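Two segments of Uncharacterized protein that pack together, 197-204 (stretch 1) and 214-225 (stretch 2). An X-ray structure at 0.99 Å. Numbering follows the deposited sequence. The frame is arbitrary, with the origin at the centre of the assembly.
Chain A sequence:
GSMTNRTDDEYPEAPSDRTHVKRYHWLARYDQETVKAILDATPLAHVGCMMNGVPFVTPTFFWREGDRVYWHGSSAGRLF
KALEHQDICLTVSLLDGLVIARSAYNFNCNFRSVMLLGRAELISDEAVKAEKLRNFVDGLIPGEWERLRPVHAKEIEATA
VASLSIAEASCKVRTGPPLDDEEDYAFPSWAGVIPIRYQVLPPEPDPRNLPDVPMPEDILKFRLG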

# COMPACT_ATOMS: atom_id res chain seq x y z
N ARG A 197 -10.18 7.99 2.98
CA ARG A 197 -9.46 8.59 1.86
C ARG A 197 -8.15 9.16 2.36
O ARG A 197 -7.96 9.43 3.54
N TYR A 198 -7.25 9.42 1.41
CA TYR A 198 -6.09 10.25 1.74
C TYR A 198 -6.50 11.70 1.89
O TYR A 198 -7.36 12.21 1.17
N GLN A 199 -5.82 12.39 2.80
CA GLN A 199 -5.95 13.82 3.03
C GLN A 199 -4.56 14.45 2.98
O GLN A 199 -3.62 13.94 3.58
N VAL A 200 -4.49 15.57 2.30
CA VAL A 200 -3.27 16.35 2.23
C VAL A 200 -3.47 17.56 3.12
O VAL A 200 -4.54 18.18 3.09
N LEU A 201 -2.49 17.87 3.96
CA LEU A 201 -2.57 18.99 4.88
C LEU A 201 -1.78 20.16 4.33
O LEU A 201 -0.99 20.01 3.39
N PRO A 202 -1.93 21.36 4.92
CA PRO A 202 -1.19 22.53 4.43
C PRO A 202 0.31 22.29 4.48
O PRO A 202 0.83 21.69 5.42
N PRO A 203 1.06 22.81 3.52
CA PRO A 203 2.51 22.61 3.51
C PRO A 203 3.19 23.26 4.70
O PRO A 203 2.77 24.30 5.19
N GLU A 204 4.26 22.63 5.14
CA GLU A 204 5.05 23.09 6.26
C GLU A 204 6.42 23.49 5.77
O GLU A 204 7.19 22.64 5.29
N PRO A 214 9.20 32.79 -1.38
CA PRO A 214 7.84 32.36 -1.06
C PRO A 214 7.53 30.97 -1.58
O PRO A 214 8.18 30.45 -2.50
N MET A 215 6.50 30.38 -1.00
CA MET A 215 6.04 29.07 -1.46
C MET A 215 5.33 29.22 -2.79
O MET A 215 4.38 30.01 -2.91
N PRO A 216 5.72 28.45 -3.81
CA PRO A 216 4.94 28.48 -5.06
C PRO A 216 3.51 28.03 -4.81
O PRO A 216 3.26 27.02 -4.13
N GLU A 217 2.54 28.72 -5.41
CA GLU A 217 1.15 28.31 -5.26
C GLU A 217 0.93 26.91 -5.81
O GLU A 217 0.04 26.19 -5.34
N ASP A 218 1.73 26.50 -6.79
CA ASP A 218 1.58 25.17 -7.37
C ASP A 218 1.79 24.05 -6.35
O ASP A 218 1.34 22.94 -6.61
N ILE A 219 2.49 24.30 -5.24
CA ILE A 219 2.62 23.26 -4.20
C ILE A 219 1.25 22.78 -3.76
O ILE A 219 1.07 21.60 -3.43
N LEU A 220 0.25 23.69 -3.73
CA LEU A 220 -1.09 23.36 -3.27
C LEU A 220 -1.85 22.50 -4.26
O LEU A 220 -2.93 22.00 -3.93
N LYS A 221 -1.32 22.30 -5.46
CA LYS A 221 -1.93 21.43 -6.45
C LYS A 221 -1.61 19.95 -6.26
O LYS A 221 -2.30 19.10 -6.82
N PHE A 222 -0.59 19.61 -5.47
CA PHE A 222 -0.32 18.21 -5.22
C PHE A 222 -1.53 17.58 -4.52
O PHE A 222 -2.05 18.13 -3.55
N ARG A 223 -1.94 16.40 -5.00
CA ARG A 223 -3.08 15.69 -4.42
C ARG A 223 -2.88 14.21 -4.64
O ARG A 223 -2.08 13.81 -5.48
N LEU A 224 -3.62 13.39 -3.88
CA LEU A 224 -3.56 11.95 -4.10
C LEU A 224 -4.84 11.33 -3.55
O LEU A 224 -5.51 11.88 -2.67
N GLY A 225 -5.09 10.10 -4.01
CA GLY A 225 -6.15 9.27 -3.47
C GLY A 225 -7.41 9.29 -4.28
O GLY A 225 -7.51 10.01 -5.30
OXT GLY A 225 -8.32 8.54 -3.84

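This is a small, mainly apolar contact, burying 406 Å² over both sides, in which three side chains of stretch 1 meet the chain's C-terminal segment with no direct hydrogen bond across, two waters doing the polar bridging. The strand supplies the first rule: alternation. Tyr198 and Val200 point toward stretch 2, while Gln199 between them points away.

Leu224 is the shared partner of both inward residues. Its CA-to-CB bond runs sideways, but chi1 p and chi2 t bring its end nearer. CD1 sits over one face of the Tyr198 ring (chi1 m), 3.9 Å from the centroid and 14° off the normal, a CH-pi contact, while Leu224 CD2 lies 3.5 Å from Val200 CG2. Val200, chi1 t, also reaches Phe222, its CG2 4.0 Å from Phe222 CE2.

Beyond the strand, Pro203 forms a second apolar cluster against the start of stretch 2 and its 3-10 segment. Pro203 CG is 3.8 Å from Met215 SD and 3.7 Å from Ile219 CG2; Pro203 CD is 3.6 Å from Leu220 CD2. Leu220, m and t, starts sideways and turns its end inward.

At the other end, Gly225 CA lies at the edge of the Tyr198 ring, 4.0 Å from Tyr198 CD2. An ideal CB here would fall 3.1 Å from Tyr198 CB, and the backbone angles alone call for glycine. Two waters bridge the backbone of Tyr198 to stretch 2: one accepts from Tyr198 N (3.0 Å to its O) and donates to Gly225 OXT (2.8 Å), and another donates to Tyr198 O and Leu224 O, its O 2.8 Å from each. Within stretch 2, Arg223 folds back through three p rotamers so that NH1 and NH2 donate to Gly225 O at 2.9 and 2.8 Å, tying down the terminal carboxylate.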

# COMPACT_ATOMS: atom_id res chain seq x y z
CB ARG A 197 -10.28 9.70 1.20
CG ARG A 197 -10.54 10.86 2.11
CD ARG A 197 -11.41 11.87 1.43
NE ARG A 197 -11.64 13.01 2.29
CZ ARG A 197 -12.55 13.95 2.05
NH1 ARG A 197 -13.31 13.88 0.96
NH2 ARG A 197 -12.74 14.94 2.91
CB TYR A 198 -5.03 10.14 0.64
CG TYR A 198 -4.15 8.93 0.72
CD1 TYR A 198 -3.32 8.73 1.83
CD2 TYR A 198 -4.10 8.00 -0.31
CE1 TYR A 198 -2.48 7.63 1.91
CE2 TYR A 198 -3.26 6.92 -0.24
CZ TYR A 198 -2.43 6.72 0.86
OH TYR A 198 -1.57 5.66 0.93
CB GLN A 199 -6.57 14.05 4.44
CG GLN A 199 -6.75 15.51 4.79
CD GLN A 199 -7.39 15.71 6.13
OE1 GLN A 199 -7.15 14.93 7.06
NE2 GLN A 199 -8.20 16.77 6.26
CB VAL A 200 -3.03 16.75 0.77
CG1 VAL A 200 -2.03 17.76 0.65
CG2 VAL A 200 -2.66 15.59 -0.03
CB LEU A 201 -2.06 18.56 6.26
CG LEU A 201 -2.86 17.42 6.91
CD1 LEU A 201 -2.25 17.06 8.25
CD2 LEU A 201 -4.33 17.79 7.08
CB PRO A 202 -1.60 23.64 5.40
CG PRO A 202 -3.01 23.25 5.82
CD PRO A 202 -2.93 21.73 5.94
CB PRO A 203 2.95 23.23 2.19
CG PRO A 203 1.72 23.19 1.33
CD PRO A 203 0.59 23.47 2.29
CB GLU A 204 5.13 21.98 7.29
CG GLU A 204 3.70 21.71 7.75
CD GLU A 204 3.58 20.74 8.85
OE1 GLU A 204 4.59 20.25 9.36
OE2 GLU A 204 2.42 20.42 9.18
CB PRO A 214 6.97 33.39 -1.79
CG PRO A 214 7.81 33.77 -2.96
CD PRO A 214 9.21 33.81 -2.45
CB MET A 215 5.07 28.50 -0.46
CG MET A 215 4.60 27.09 -0.88
SD MET A 215 3.29 26.42 0.15
CE MET A 215 1.88 27.29 -0.53
CB PRO A 216 5.66 27.46 -5.95
CG PRO A 216 7.06 27.40 -5.41
CD PRO A 216 6.94 27.62 -3.92
CB GLU A 217 0.23 29.32 -5.95
CG GLU A 217 0.22 30.69 -5.28
CD GLU A 217 -0.75 31.65 -5.95
OE1 GLU A 217 -1.44 31.22 -6.90
OE2 GLU A 217 -0.81 32.83 -5.53
CB ASP A 218 2.53 24.97 -8.55
CG ASP A 218 2.04 25.66 -9.81
OD1 ASP A 218 0.80 25.79 -9.98
OD2 ASP A 218 2.89 26.09 -10.64
CB ILE A 219 3.43 23.80 -3.00
CG1 ILE A 219 4.85 24.29 -3.33
CG2 ILE A 219 3.51 22.78 -1.88
CD1 ILE A 219 5.67 23.41 -4.11
CB LEU A 220 -1.91 24.62 -2.95
CG LEU A 220 -1.31 25.52 -1.87
CD1 LEU A 220 -2.09 26.79 -1.70
CD2 LEU A 220 -1.22 24.80 -0.55
CB LYS A 221 -1.56 21.90 -7.86
CG LYS A 221 -2.12 23.29 -8.18
CD LYS A 221 -1.94 23.64 -9.64
CE LYS A 221 -2.65 24.95 -9.99
NZ LYS A 221 -2.13 26.10 -9.20
CB PHE A 222 0.93 18.05 -4.36
CG PHE A 222 1.08 16.65 -3.82
CD1 PHE A 222 1.51 15.60 -4.63
CD2 PHE A 222 0.70 16.37 -2.53
CE1 PHE A 222 1.58 14.31 -4.15
CE2 PHE A 222 0.80 15.07 -2.04
CZ PHE A 222 1.24 14.06 -2.86
CB ARG A 223 -4.40 16.15 -5.07
CG ARG A 223 -4.43 16.06 -6.60
CD ARG A 223 -4.89 14.69 -7.13
NE ARG A 223 -6.15 14.29 -6.49
CZ ARG A 223 -6.54 13.03 -6.26
NH1 ARG A 223 -5.86 11.98 -6.71
NH2 ARG A 223 -7.68 12.83 -5.61
CB LEU A 224 -2.33 11.25 -3.47
CG LEU A 224 -2.35 11.02 -1.94
CD1 LEU A 224 -1.18 10.14 -1.56
CD2 LEU A 224 -2.33 12.33 -1.15
O HOH W 1 -8.00 7.91 -1.11
O HOH W 2 -7.94 11.50 -1.43